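Local coordinates for INRS (Synechocystis sp., PDB 5FMN), which regulates transcription in response to nickel and, as in its family, probably represses genes by binding DNA, at residues 49-52 with 53-57; 97-100 with 101-105. All blocks are in the same frame, centred on the assembly; numbering follows the deposited sequence.

How the contacts relate
This chain, a piece of a longer protein, is all helical, and both contacts fall in the region belonging to the metal-sensitive repressor family. Contact 1 comes first, at the loop between helix 26-48 and helix 53-89; contact 2 opens only after helix 53-89 has run its length and the chain has turned into helix 92-106. The two centres are about 37 Å apart, on opposite sides of the chain's centre, and the nearest atoms stay about 21 Å from each other. What they share is the second subunit: both pack against it, and contact 2 also meets a third. The start of the long helix and the last helix thus both take part in building the four-chain assembly.

Contact 1: residues 49-52 with 53-57; sequences ENRP and CPEVL
Pro52 O takes the N-H of Val56 at 3.2 Å, nearly along the C=O axis and with an N-H...O angle of 161°. It is the first i to i+4 bond of helix 53-89, accepted by the N-cap residue Pro52. Two side chains also lie against this carbonyl: Glu55 CB is 3.5 Å from Pro52 O, and Val56 CG2 approaches Pro52 O to 3.6 Å. That methyl also reaches Arg51 O, since the first torsion of Val56 swings CG2 to the side of its own N-H.

The side chain of Glu55 turns back along the start of the helix. With CG beside the backbone N (chi1 -70°) and the chain extended beyond it, the carboxylate comes in from one face of the Pro52 ring, offset to its CD-CG side, with Glu55 OE1 3.6 Å from Pro52 CD. The same oxygen touches the aliphatic part of Arg51, 3.8 Å from Arg51 CD. The guanidinium and carboxylate planes are inclined by 62°, and Arg51 NH1 stays 4.4 Å from Glu55 OE1, beyond a salt bridge. Arg51 NH2 does form one with Glu49 OE1 at 3.3 Å, purely electrostatic, as the oxygen stands off the plane of the guanidinium.

Just upstream, Asn50, with positive phi, is the C-prime residue of the Schellman motif that ends helix 26-48, so one helix closes and the next is capped within a few residues. Arg51, Glu55 and Val56 all touch Met46 on helix 26-48, while Cys53 and Val56 at the start of helix 53-89 pack on His78 and Ile74 of the second subunit.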
# COMPACT_ATOMS: atom_id res chain seq x y z
N GLU B 49 -4.94 21.19 -19.05
CA GLU B 49 -6.26 21.79 -19.13
C GLU B 49 -6.86 22.17 -17.75
O GLU B 49 -8.07 22.40 -17.64
CB GLU B 49 -7.20 20.83 -19.88
CG GLU B 49 -6.79 20.59 -21.32
CD GLU B 49 -7.70 19.60 -22.04
OE1 GLU B 49 -8.64 19.08 -21.40
OE2 GLU B 49 -7.46 19.32 -23.24
N ASN B 50 -6.03 22.24 -16.72
CA ASN B 50 -6.47 22.61 -15.36
C ASN B 50 -7.81 21.98 -14.92
O ASN B 50 -8.62 22.61 -14.25
CB ASN B 50 -6.49 24.13 -15.20
N ARG B 51 -7.99 20.69 -15.23
CA ARG B 51 -9.14 19.90 -14.76
C ARG B 51 -9.06 19.66 -13.25
O ARG B 51 -7.96 19.69 -12.68
CB ARG B 51 -9.20 18.56 -15.51
CG ARG B 51 -9.44 18.66 -17.02
CD ARG B 51 -10.92 18.56 -17.45
NE ARG B 51 -11.10 18.28 -18.89
CZ ARG B 51 -10.89 17.11 -19.50
NH1 ARG B 51 -10.44 16.05 -18.83
NH2 ARG B 51 -11.13 16.99 -20.80
N PRO B 52 -10.20 19.43 -12.58
CA PRO B 52 -10.18 19.38 -11.10
C PRO B 52 -9.31 18.26 -10.53
O PRO B 52 -9.15 17.20 -11.15
CB PRO B 52 -11.63 19.14 -10.71
CG PRO B 52 -12.43 19.52 -11.91
CD PRO B 52 -11.56 19.26 -13.11
N CYS B 53 -8.78 18.49 -9.34
CA CYS B 53 -7.83 17.57 -8.71
C CYS B 53 -8.39 16.13 -8.53
O CYS B 53 -7.69 15.17 -8.85
CB CYS B 53 -7.23 18.15 -7.41
SG CYS B 53 -6.01 19.51 -7.66
N PRO B 54 -9.66 15.99 -8.10
CA PRO B 54 -10.22 14.63 -7.93
C PRO B 54 -10.33 13.83 -9.22
O PRO B 54 -10.09 12.62 -9.19
CB PRO B 54 -11.62 14.89 -7.36
CG PRO B 54 -11.50 16.20 -6.65
CD PRO B 54 -10.45 17.00 -7.38
N GLU B 55 -10.71 14.49 -10.31
CA GLU B 55 -10.69 13.87 -11.65
C GLU B 55 -9.30 13.38 -12.05
O GLU B 55 -9.15 12.29 -12.60
CB GLU B 55 -11.18 14.83 -12.75
CG GLU B 55 -12.66 15.16 -12.72
CD GLU B 55 -13.09 16.03 -13.91
OE1 GLU B 55 -12.30 16.21 -14.86
OE2 GLU B 55 -14.25 16.51 -13.90
N VAL B 56 -8.29 14.22 -11.81
CA VAL B 56 -6.91 13.88 -12.15
C VAL B 56 -6.46 12.68 -11.30
O VAL B 56 -5.91 11.71 -11.84
CB VAL B 56 -5.94 15.08 -11.98
CG1 VAL B 56 -4.49 14.65 -12.18
CG2 VAL B 56 -6.28 16.18 -12.98
N LEU B 57 -6.76 12.72 -10.00
CA LEU B 57 -6.39 11.62 -9.09
C LEU B 57 -7.07 10.29 -9.42
O LEU B 57 -6.47 9.21 -9.22
CB LEU B 57 -6.64 11.99 -7.63
CG LEU B 57 -5.72 13.09 -7.07
CD1 LEU B 57 -6.11 13.47 -5.66
CD2 LEU B 57 -4.26 12.67 -7.12

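Contact 2: residues 97-100 with 101-105; sequences AELK and EALDR
Ala97 to Arg105 form more than two turns of alpha-helix, within helix 92-106, and the backbone bonds follow the i to i+4 pattern. Asp104 N to Lys100 O is the shortest of those joining 97-100 to 101-105, at 2.8 Å, and Leu103 N to Leu99 O is the straightest, with an N-H...O angle of 167°. Ala102 N to Glu98 O is weak at 3.4 Å; Glu98 O also accepts a hydrogen bond from His78 NE2 on helix 53-89.

The apolar contact is one turn apart: Leu99 CD2 lies 4.0 Å from Leu103 CG, the two side chains crossing at a slant. Leu99 packs on Met79 of the same chain and on Ile83 of the third subunit, and Ala102 fits against Leu75 and His78 of helix 53-89 in the same chain, so this face of the helix is buried.

Among the charged groups, Asp104 OD1 is satisfied by a salt bridge to Arg72 NH1 of the third subunit; the Arg72 side chain of that subunit also packs on Lys100 and Leu103. With CG beside the backbone N (chi1 -71°), the carboxylate turns its flat face to the preceding turn: Lys100 O lies over it, 3.0 Å from Asp104 CG, a tight fit without a hydrogen bond between the oxygens.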
# COMPACT_ATOMS: atom_id res chain seq x y z
N ALA B 97 14.22 -19.30 -3.28
CA ALA B 97 14.97 -18.08 -3.11
C ALA B 97 14.74 -17.17 -4.32
O ALA B 97 14.73 -15.97 -4.17
CB ALA B 97 16.46 -18.38 -2.93
N GLU B 98 14.58 -17.76 -5.50
CA GLU B 98 14.17 -17.02 -6.70
C GLU B 98 12.80 -16.37 -6.57
O GLU B 98 12.54 -15.27 -7.07
CB GLU B 98 14.11 -17.97 -7.90
CG GLU B 98 15.43 -18.09 -8.64
CD GLU B 98 15.58 -16.99 -9.65
OE1 GLU B 98 14.86 -17.02 -10.67
OE2 GLU B 98 16.38 -16.07 -9.39
N LEU B 99 11.87 -17.11 -5.98
CA LEU B 99 10.53 -16.61 -5.84
C LEU B 99 10.59 -15.45 -4.90
O LEU B 99 9.93 -14.44 -5.14
CB LEU B 99 9.58 -17.66 -5.27
CG LEU B 99 8.20 -17.62 -5.90
CD1 LEU B 99 7.29 -18.65 -5.25
CD2 LEU B 99 7.59 -16.23 -5.79
N LYS B 100 11.32 -15.61 -3.80
CA LYS B 100 11.30 -14.63 -2.71
C LYS B 100 11.92 -13.31 -3.13
O LYS B 100 11.41 -12.27 -2.73
CB LYS B 100 12.00 -15.17 -1.46
CG LYS B 100 11.16 -16.21 -0.73
CD LYS B 100 11.99 -17.17 0.12
CE LYS B 100 11.10 -18.01 1.01
NZ LYS B 100 11.87 -18.60 2.13
N GLU B 101 12.94 -13.37 -3.99
CA GLU B 101 13.54 -12.17 -4.55
C GLU B 101 12.52 -11.40 -5.36
O GLU B 101 12.51 -10.17 -5.35
CB GLU B 101 14.74 -12.47 -5.48
CG GLU B 101 15.79 -11.33 -5.41
CD GLU B 101 16.60 -11.03 -6.69
OE1 GLU B 101 17.17 -11.94 -7.35
OE2 GLU B 101 16.77 -9.81 -7.00
N ALA B 102 11.78 -12.13 -6.18
CA ALA B 102 10.80 -11.53 -7.05
C ALA B 102 9.69 -10.88 -6.23
O ALA B 102 9.26 -9.79 -6.56
CB ALA B 102 10.24 -12.58 -7.98
N LEU B 103 9.22 -11.56 -5.18
CA LEU B 103 8.27 -10.97 -4.22
C LEU B 103 8.82 -9.79 -3.45
O LEU B 103 8.09 -8.87 -3.11
CB LEU B 103 7.81 -12.00 -3.18
CG LEU B 103 6.77 -13.01 -3.59
CD1 LEU B 103 6.52 -13.98 -2.45
CD2 LEU B 103 5.49 -12.27 -3.94
N ASP B 104 10.08 -9.85 -3.07
CA ASP B 104 10.68 -8.70 -2.40
C ASP B 104 10.47 -7.47 -3.28
O ASP B 104 9.95 -6.48 -2.80
CB ASP B 104 12.17 -8.94 -2.13
CG ASP B 104 12.41 -9.98 -1.01
OD1 ASP B 104 11.50 -10.20 -0.18
OD2 ASP B 104 13.54 -10.54 -0.95
N ARG B 105 10.82 -7.56 -4.56
CA ARG B 105 10.84 -6.37 -5.45
C ARG B 105 9.44 -6.01 -5.93
O ARG B 105 9.19 -4.89 -6.34
CB ARG B 105 11.82 -6.53 -6.64
CG ARG B 105 13.25 -6.98 -6.27
CD ARG B 105 14.23 -5.92 -5.77
NE ARG B 105 14.07 -5.64 -4.35
CZ ARG B 105 14.44 -6.46 -3.35
NH1 ARG B 105 14.97 -7.67 -3.59
NH2 ARG B 105 14.23 -6.08 -2.08